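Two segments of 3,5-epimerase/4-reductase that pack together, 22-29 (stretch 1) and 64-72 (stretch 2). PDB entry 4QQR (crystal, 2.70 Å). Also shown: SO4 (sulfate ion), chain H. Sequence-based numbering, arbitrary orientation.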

# COMPACT_ATOMS: atom_id res chain seq x y z
N GLY A 22 22.50 0.42 -6.71
CA GLY A 22 21.75 0.50 -7.95
C GLY A 22 22.24 1.47 -9.02
O GLY A 22 23.23 2.17 -8.83
N TRP A 23 21.51 1.53 -10.13
CA TRP A 23 21.94 2.32 -11.28
C TRP A 23 21.91 3.83 -10.97
O TRP A 23 22.95 4.48 -10.94
CB TRP A 23 21.10 1.97 -12.51
CG TRP A 23 21.58 2.55 -13.84
CD1 TRP A 23 22.79 3.15 -14.09
CD2 TRP A 23 20.86 2.58 -15.08
NE1 TRP A 23 22.86 3.55 -15.40
CE2 TRP A 23 21.69 3.21 -16.03
CE3 TRP A 23 19.60 2.12 -15.49
CZ2 TRP A 23 21.30 3.41 -17.36
CZ3 TRP A 23 19.21 2.32 -16.80
CH2 TRP A 23 20.06 2.96 -17.72
N ILE A 24 20.72 4.37 -10.74
CA ILE A 24 20.55 5.79 -10.41
C ILE A 24 21.32 6.25 -9.15
O ILE A 24 21.98 7.30 -9.16
CB ILE A 24 19.05 6.12 -10.30
CG1 ILE A 24 18.41 6.06 -11.69
CG2 ILE A 24 18.81 7.50 -9.67
CD1 ILE A 24 16.92 6.34 -11.67
N GLY A 25 21.24 5.46 -8.08
CA GLY A 25 21.91 5.79 -6.84
C GLY A 25 23.42 5.91 -7.00
O GLY A 25 24.06 6.79 -6.41
N GLY A 26 23.98 5.01 -7.82
CA GLY A 26 25.37 5.10 -8.20
C GLY A 26 25.66 6.34 -9.01
O GLY A 26 26.67 7.01 -8.78
N LEU A 27 24.78 6.66 -9.96
CA LEU A 27 24.97 7.82 -10.83
C LEU A 27 24.90 9.12 -10.04
O LEU A 27 25.68 10.04 -10.28
CB LEU A 27 23.95 7.84 -11.97
CG LEU A 27 24.16 6.70 -12.98
CD1 LEU A 27 23.13 6.78 -14.10
CD2 LEU A 27 25.61 6.70 -13.53
N LEU A 28 23.95 9.16 -9.11
CA LEU A 28 23.77 10.31 -8.23
C LEU A 28 25.05 10.66 -7.50
O LEU A 28 25.47 11.83 -7.51
CB LEU A 28 22.70 10.03 -7.18
CG LEU A 28 21.27 10.18 -7.64
CD1 LEU A 28 20.32 10.09 -6.42
CD2 LEU A 28 21.14 11.49 -8.38
N GLY A 29 25.66 9.65 -6.87
CA GLY A 29 26.87 9.81 -6.08
C GLY A 29 27.95 10.48 -6.91
O GLY A 29 28.64 11.41 -6.45
N VAL A 64 17.34 14.34 1.20
CA VAL A 64 17.45 12.87 1.16
C VAL A 64 16.99 12.35 -0.19
O VAL A 64 16.02 12.83 -0.75
CB VAL A 64 16.59 12.19 2.29
CG1 VAL A 64 16.56 10.66 2.14
CG2 VAL A 64 17.07 12.58 3.67
N PHE A 65 17.69 11.35 -0.73
CA PHE A 65 17.36 10.80 -2.04
C PHE A 65 17.10 9.31 -1.92
O PHE A 65 17.93 8.56 -1.42
CB PHE A 65 18.51 11.04 -3.01
CG PHE A 65 18.65 12.47 -3.43
CD1 PHE A 65 19.19 13.40 -2.56
CD2 PHE A 65 18.25 12.87 -4.70
CE1 PHE A 65 19.32 14.73 -2.94
CE2 PHE A 65 18.38 14.21 -5.10
CZ PHE A 65 18.91 15.14 -4.21
N ASN A 66 15.93 8.88 -2.36
CA ASN A 66 15.58 7.47 -2.33
C ASN A 66 15.70 6.82 -3.72
O ASN A 66 14.78 6.90 -4.55
CB ASN A 66 14.18 7.28 -1.76
CG ASN A 66 13.66 5.86 -1.94
OD1 ASN A 66 14.44 4.90 -1.91
ND2 ASN A 66 12.36 5.72 -2.14
N ALA A 67 16.82 6.17 -3.98
CA ALA A 67 16.99 5.45 -5.22
C ALA A 67 16.99 3.96 -4.92
O ALA A 67 17.38 3.15 -5.76
CB ALA A 67 18.26 5.87 -5.91
N ALA A 68 16.53 3.60 -3.72
CA ALA A 68 16.60 2.23 -3.20
C ALA A 68 15.94 1.19 -4.09
O ALA A 68 15.91 -0.00 -3.78
CB ALA A 68 16.02 2.16 -1.79
N GLY A 69 15.41 1.64 -5.21
CA GLY A 69 15.16 0.72 -6.30
C GLY A 69 13.78 0.94 -6.83
O GLY A 69 13.04 1.76 -6.29
N VAL A 70 13.48 0.27 -7.94
CA VAL A 70 14.51 -0.41 -8.72
C VAL A 70 14.69 0.48 -9.94
O VAL A 70 13.73 1.11 -10.38
CB VAL A 70 14.08 -1.84 -9.14
CG1 VAL A 70 14.72 -2.27 -10.46
CG2 VAL A 70 14.40 -2.84 -8.03
N THR A 71 15.90 0.57 -10.46
CA THR A 71 16.06 1.33 -11.68
C THR A 71 15.53 0.54 -12.90
O THR A 71 16.18 -0.39 -13.40
CB THR A 71 17.53 1.83 -11.89
OG1 THR A 71 18.02 2.41 -10.67
CG2 THR A 71 17.58 2.88 -12.99
N GLY A 72 14.32 0.91 -13.35
CA GLY A 72 13.74 0.38 -14.58
C GLY A 72 12.78 -0.78 -14.43
O GLY A 72 12.03 -0.86 -13.44
S SO4 H . 19.02 -1.40 -10.33
O1 SO4 H . 18.02 -1.32 -11.40
O2 SO4 H . 18.30 -1.73 -9.09
O3 SO4 H . 19.70 -0.12 -10.18
O4 SO4 H . 20.03 -2.43 -10.61

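What ties the start of the helix to the loop? The hydroxyl of Thr71 does much of the work. With chi1 at -46° (m), OG1 reaches the helix's first turn and accepts a weak hydrogen bond from Ile24 N (3.3 Å from N to OG1), nearly straight at 174°. The same OG1 donates to the sulfate oxygen O3 at 3.1 Å. That oxygen also takes a very short hydrogen bond from Trp23 N, 2.4 Å from N to O3, so free amides at the helix start are met by a hydroxyl and an anion. The sulfate probably comes from the crystallisation liquor. At Gly22, the N-cap, a CB would clash with its O3.

How does threonine serve both polar and apolar neighbours? Its CA-to-CB bond points toward the helix, and its methyl CG2 lies 3.3 Å from Trp23 CE3 and 3.5 Å from Ile24 CG1. Trp23, with chi1 t, brings its ring obliquely to this methyl. Ile24, in the m, t conformation, places CG1 against the same group, while its CG2 lies 4.1 Å from Ala67 CB.

Why are small residues found at the closest backbone approach? Gly25 and Ala67 have CA atoms 5.2 Å apart, and Ala67 CB sits 3.7 Å from Gly25 N. A CB on Gly25 would point toward the loop and come within 3.5 Å of Ala67 CB; glycine leaves that space to the alanine methyl.

What closes the contact farther along the helix? Leu28, one turn after Ile24 and also m, t, extends CD1 to within 3.9 Å of Phe65 CD2. Phe65, with chi1 m and chi2 75°, meets it obliquely. Both residues are buried, and their apolar side chains suit a contact made by packing alone.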